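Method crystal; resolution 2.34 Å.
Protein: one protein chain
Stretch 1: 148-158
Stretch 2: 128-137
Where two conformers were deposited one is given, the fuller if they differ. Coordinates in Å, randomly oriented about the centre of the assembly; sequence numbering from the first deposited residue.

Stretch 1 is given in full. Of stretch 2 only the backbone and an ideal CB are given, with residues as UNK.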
# COMPACT_ATOMS: atom_id res chain seq x y z
N ASN A 148 -12.59 12.52 9.01
CA ASN A 148 -11.53 13.45 9.37
C ASN A 148 -10.14 12.86 9.12
O ASN A 148 -9.26 13.53 8.60
CB ASN A 148 -11.66 13.88 10.83
CG ASN A 148 -10.73 15.03 11.18
OD1 ASN A 148 -10.54 15.96 10.39
ND2 ASN A 148 -10.14 14.97 12.37
N GLN A 149 -9.96 11.59 9.50
CA GLN A 149 -8.70 10.89 9.29
C GLN A 149 -8.32 10.85 7.81
O GLN A 149 -7.18 11.13 7.44
CB GLN A 149 -8.78 9.46 9.83
CG GLN A 149 -8.75 9.35 11.35
CD GLN A 149 -7.35 9.43 11.93
OE1 GLN A 149 -6.37 9.12 11.26
NE2 GLN A 149 -7.25 9.86 13.18
N ILE A 150 -9.30 10.52 6.97
CA ILE A 150 -9.08 10.42 5.54
C ILE A 150 -8.82 11.78 4.90
O ILE A 150 -7.84 11.97 4.18
CB ILE A 150 -10.27 9.75 4.83
CG1 ILE A 150 -10.48 8.34 5.38
CG2 ILE A 150 -10.05 9.71 3.33
CD1 ILE A 150 -9.28 7.44 5.22
N ILE A 151 -9.71 12.74 5.17
CA ILE A 151 -9.66 14.05 4.53
C ILE A 151 -8.41 14.85 4.91
O ILE A 151 -7.75 15.44 4.05
CB ILE A 151 -10.93 14.87 4.82
CG1 ILE A 151 -12.15 14.21 4.16
CG2 ILE A 151 -10.78 16.30 4.32
CD1 ILE A 151 -13.47 14.88 4.51
N LYS A 152 -8.07 14.86 6.20
CA LYS A 152 -6.86 15.52 6.67
C LYS A 152 -5.62 14.95 5.99
O LYS A 152 -4.71 15.68 5.61
CB LYS A 152 -6.75 15.41 8.19
CG LYS A 152 -5.48 16.03 8.76
CD LYS A 152 -5.66 16.42 10.22
CE LYS A 152 -5.98 15.23 11.10
NZ LYS A 152 -6.12 15.65 12.52
N THR A 153 -5.59 13.63 5.84
CA THR A 153 -4.47 12.96 5.18
C THR A 153 -4.45 13.29 3.69
O THR A 153 -3.39 13.50 3.11
CB THR A 153 -4.55 11.43 5.37
OG1 THR A 153 -4.62 11.13 6.76
CG2 THR A 153 -3.33 10.74 4.76
N GLU A 154 -5.63 13.34 3.09
CA GLU A 154 -5.76 13.66 1.67
C GLU A 154 -5.20 15.05 1.37
O GLU A 154 -4.48 15.23 0.38
CB GLU A 154 -7.22 13.56 1.24
CG GLU A 154 -7.43 13.55 -0.27
CD GLU A 154 -7.34 12.16 -0.87
OE1 GLU A 154 -7.90 11.96 -1.97
OE2 GLU A 154 -6.71 11.27 -0.26
N GLU A 155 -5.53 16.02 2.22
CA GLU A 155 -5.05 17.39 2.06
C GLU A 155 -3.54 17.47 2.14
O GLU A 155 -2.89 18.15 1.34
CB GLU A 155 -5.67 18.31 3.11
CG GLU A 155 -7.16 18.56 2.93
CD GLU A 155 -7.76 19.34 4.09
OE1 GLU A 155 -7.05 19.56 5.10
OE2 GLU A 155 -8.95 19.72 4.00
N ILE A 156 -2.97 16.77 3.12
CA ILE A 156 -1.53 16.75 3.32
C ILE A 156 -0.82 16.15 2.11
O ILE A 156 0.15 16.73 1.59
CB ILE A 156 -1.15 15.95 4.58
CG1 ILE A 156 -1.63 16.69 5.84
CG2 ILE A 156 0.35 15.69 4.64
CD1 ILE A 156 -1.50 15.89 7.12
N LEU A 157 -1.30 15.01 1.64
CA LEU A 157 -0.69 14.31 0.52
C LEU A 157 -0.89 15.05 -0.80
O LEU A 157 -0.01 15.04 -1.66
CB LEU A 157 -1.23 12.88 0.42
CG LEU A 157 -0.90 11.99 1.62
CD1 LEU A 157 -1.50 10.60 1.45
CD2 LEU A 157 0.60 11.91 1.84
N ASN A 158 -2.04 15.69 -0.95
CA ASN A 158 -2.31 16.49 -2.14
C ASN A 158 -1.31 17.63 -2.28
O ASN A 158 -0.81 17.91 -3.37
CB ASN A 158 -3.74 17.04 -2.11
CG ASN A 158 -4.07 17.87 -3.34
OD1 ASN A 158 -3.76 17.49 -4.46
ND2 ASN A 158 -4.69 19.02 -3.12
N UNK A 128 1.08 6.99 -4.54
CA UNK A 128 0.83 7.23 -3.12
C UNK A 128 -0.62 6.94 -2.75
O UNK A 128 -1.54 7.33 -3.47
CB UNK A 128 1.18 8.67 -2.76
N UNK A 129 -0.82 6.24 -1.64
CA UNK A 129 -2.16 5.97 -1.15
C UNK A 129 -2.39 6.58 0.22
O UNK A 129 -1.45 6.95 0.92
CB UNK A 129 -2.41 4.46 -1.10
N UNK A 130 -3.66 6.67 0.61
CA UNK A 130 -4.06 7.24 1.89
C UNK A 130 -4.18 6.16 2.97
O UNK A 130 -4.99 5.25 2.85
CB UNK A 130 -5.39 7.99 1.74
N UNK A 131 -3.38 6.27 4.02
CA UNK A 131 -3.38 5.27 5.09
C UNK A 131 -3.90 5.82 6.42
O UNK A 131 -3.56 5.31 7.48
CB UNK A 131 -1.96 4.72 5.28
N UNK A 132 -4.76 6.83 6.33
CA UNK A 132 -5.24 7.63 7.48
C UNK A 132 -4.13 8.49 8.09
O UNK A 132 -2.97 8.40 7.69
CB UNK A 132 -5.82 6.71 8.56
N UNK A 133 -4.52 9.32 9.05
CA UNK A 133 -3.60 10.28 9.65
C UNK A 133 -2.75 9.68 10.78
O UNK A 133 -1.53 9.77 10.74
CB UNK A 133 -4.39 11.48 10.18
N UNK A 134 -3.41 9.08 11.77
CA UNK A 134 -2.69 8.60 12.94
C UNK A 134 -2.87 7.10 13.19
O UNK A 134 -2.70 6.63 14.32
CB UNK A 134 -3.15 9.38 14.17
N UNK A 135 -3.21 6.36 12.14
CA UNK A 135 -3.31 4.91 12.20
C UNK A 135 -4.23 4.36 13.30
O UNK A 135 -3.83 3.50 14.08
CB UNK A 135 -1.91 4.33 12.39
N UNK A 136 -5.48 4.86 13.37
CA UNK A 136 -6.35 4.27 14.39
C UNK A 136 -7.10 3.06 13.84
O UNK A 136 -7.16 2.88 12.62
CB UNK A 136 -7.34 5.31 14.91
N UNK A 137 -7.66 2.24 14.73
CA UNK A 137 -8.52 1.15 14.33
C UNK A 137 -9.87 1.71 13.92
O UNK A 137 -10.69 2.05 14.77
CB UNK A 137 -8.67 0.12 15.46

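Position 128 has its CA-to-CB bond pointing toward the helix. The ideal CB is 5.3 Å from L157 CD1, so there is room for a further carbon or two beside a methyl; valine, leucine, isoleucine or methionine would suit. The residue is I128, whose CG2 packs 3.9 Å from L157 CD1.

At 129 the CB direction turns away and meets nothing of the helix, so this contact leaves the choice open. G129 contributes backbone, its O lying 3.7 Å from L157 CD1.

Position 130 points toward the helix again, and here the offer is polar: the ideal CB is 4.1 Å from E154 OE2, and the carbonyl of I150 lies beyond. A donor of moderate length is called for, with asparagine, glutamine or histidine all plausible. N130 uses both ends of its amide. N130 ND2 donates to I150 O at 2.9 Å and to E154 OE2 at 3.3 Å, while N130 OD1 accepts from the backbone N of 132 at 2.9 Å, bracing the loop where the strand ends.

Position 131 points away and is free as far as the helix is concerned; it is H131.

Position 132 has phi/psi of 68/175, a positive phi that suits glycine best, with asparagine or aspartate next. Its CB points sideways, 3.7 Å from Q149 OE1, which keeps the side chain small. T132 is a choice these rules would not predict: its CG2 lies 4.1 Å from I150 CD1, and T132 OG1 donates to H131 O at 2.5 Å.

At 133 the backbone N is 2.9 Å from Q149 OE1, which excludes proline if that amide is to donate. The ideal CB is crowded, 3.3 Å from the same OE1, but the way onward passes the K152 chain and I156. An aromatic ring, or an acid for the lysine, would be reasonable. Y133 donates its N to Q149 OE1 and lays one ring face against K152, with K152 CE 3.8 Å from the Y133 ring centroid and K152 NZ 4.3 Å from it in a cation-pi contact. At the ring edge, Y133 CE1 meets I156 CD1 at 3.7 Å.

Position 134 also presents its amide to Q149, and its sideways CB is 4.3 Å from Q149 NE2: a short acceptor such as serine, threonine or aspartate suits. S134 N donates to Q149 OE1 at 3.0 Å, and Q149 NE2 donates to S134 OG at 3.1 Å.

Position 135 points away; it is H135. Position 136 points toward the helix, with modest space for a compact group, and P136 sets CD 3.5 Å from Q149 OE1. Position 137 is out of reach, and N137 makes no contact with the helix.

Stretch 2, residues 128-137: IGNHTYSHPN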
# COMPACT_ATOMS: atom_id res chain seq x y z
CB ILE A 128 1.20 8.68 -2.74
CG1 ILE A 128 2.70 8.90 -2.90
CG2 ILE A 128 0.76 9.00 -1.31
CD1 ILE A 128 3.15 10.32 -2.66
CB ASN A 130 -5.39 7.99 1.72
CG ASN A 130 -5.78 8.81 2.94
OD1 ASN A 130 -5.51 8.44 4.08
ND2 ASN A 130 -6.44 9.94 2.70
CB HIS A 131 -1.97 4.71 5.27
CG HIS A 131 -1.92 3.36 5.92
ND1 HIS A 131 -2.74 2.32 5.52
CD2 HIS A 131 -1.16 2.87 6.93
CE1 HIS A 131 -2.48 1.25 6.26
NE2 HIS A 131 -1.53 1.56 7.12
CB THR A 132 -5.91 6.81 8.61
OG1 THR A 132 -4.91 6.20 9.44
CG2 THR A 132 -6.86 5.75 8.05
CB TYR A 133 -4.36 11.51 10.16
CG TYR A 133 -3.46 12.56 10.77
CD1 TYR A 133 -2.73 13.42 9.97
CD2 TYR A 133 -3.33 12.68 12.15
CE1 TYR A 133 -1.90 14.38 10.52
CE2 TYR A 133 -2.51 13.64 12.71
CZ TYR A 133 -1.80 14.48 11.89
OH TYR A 133 -0.97 15.44 12.45
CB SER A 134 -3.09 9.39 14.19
OG SER A 134 -4.49 9.33 14.41
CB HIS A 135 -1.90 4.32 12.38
CG HIS A 135 -1.76 2.91 11.90
ND1 HIS A 135 -1.94 1.82 12.73
CD2 HIS A 135 -1.44 2.40 10.69
CE1 HIS A 135 -1.74 0.71 12.04
NE2 HIS A 135 -1.44 1.04 10.80
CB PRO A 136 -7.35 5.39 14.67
CG PRO A 136 -7.50 6.06 13.35
CD PRO A 136 -6.15 5.97 12.66
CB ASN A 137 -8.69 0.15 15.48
CG ASN A 137 -9.47 -1.09 15.08
OD1 ASN A 137 -10.19 -1.10 14.09
ND2 ASN A 137 -9.35 -2.14 15.88
O HOH W 1 -3.34 17.09 13.63
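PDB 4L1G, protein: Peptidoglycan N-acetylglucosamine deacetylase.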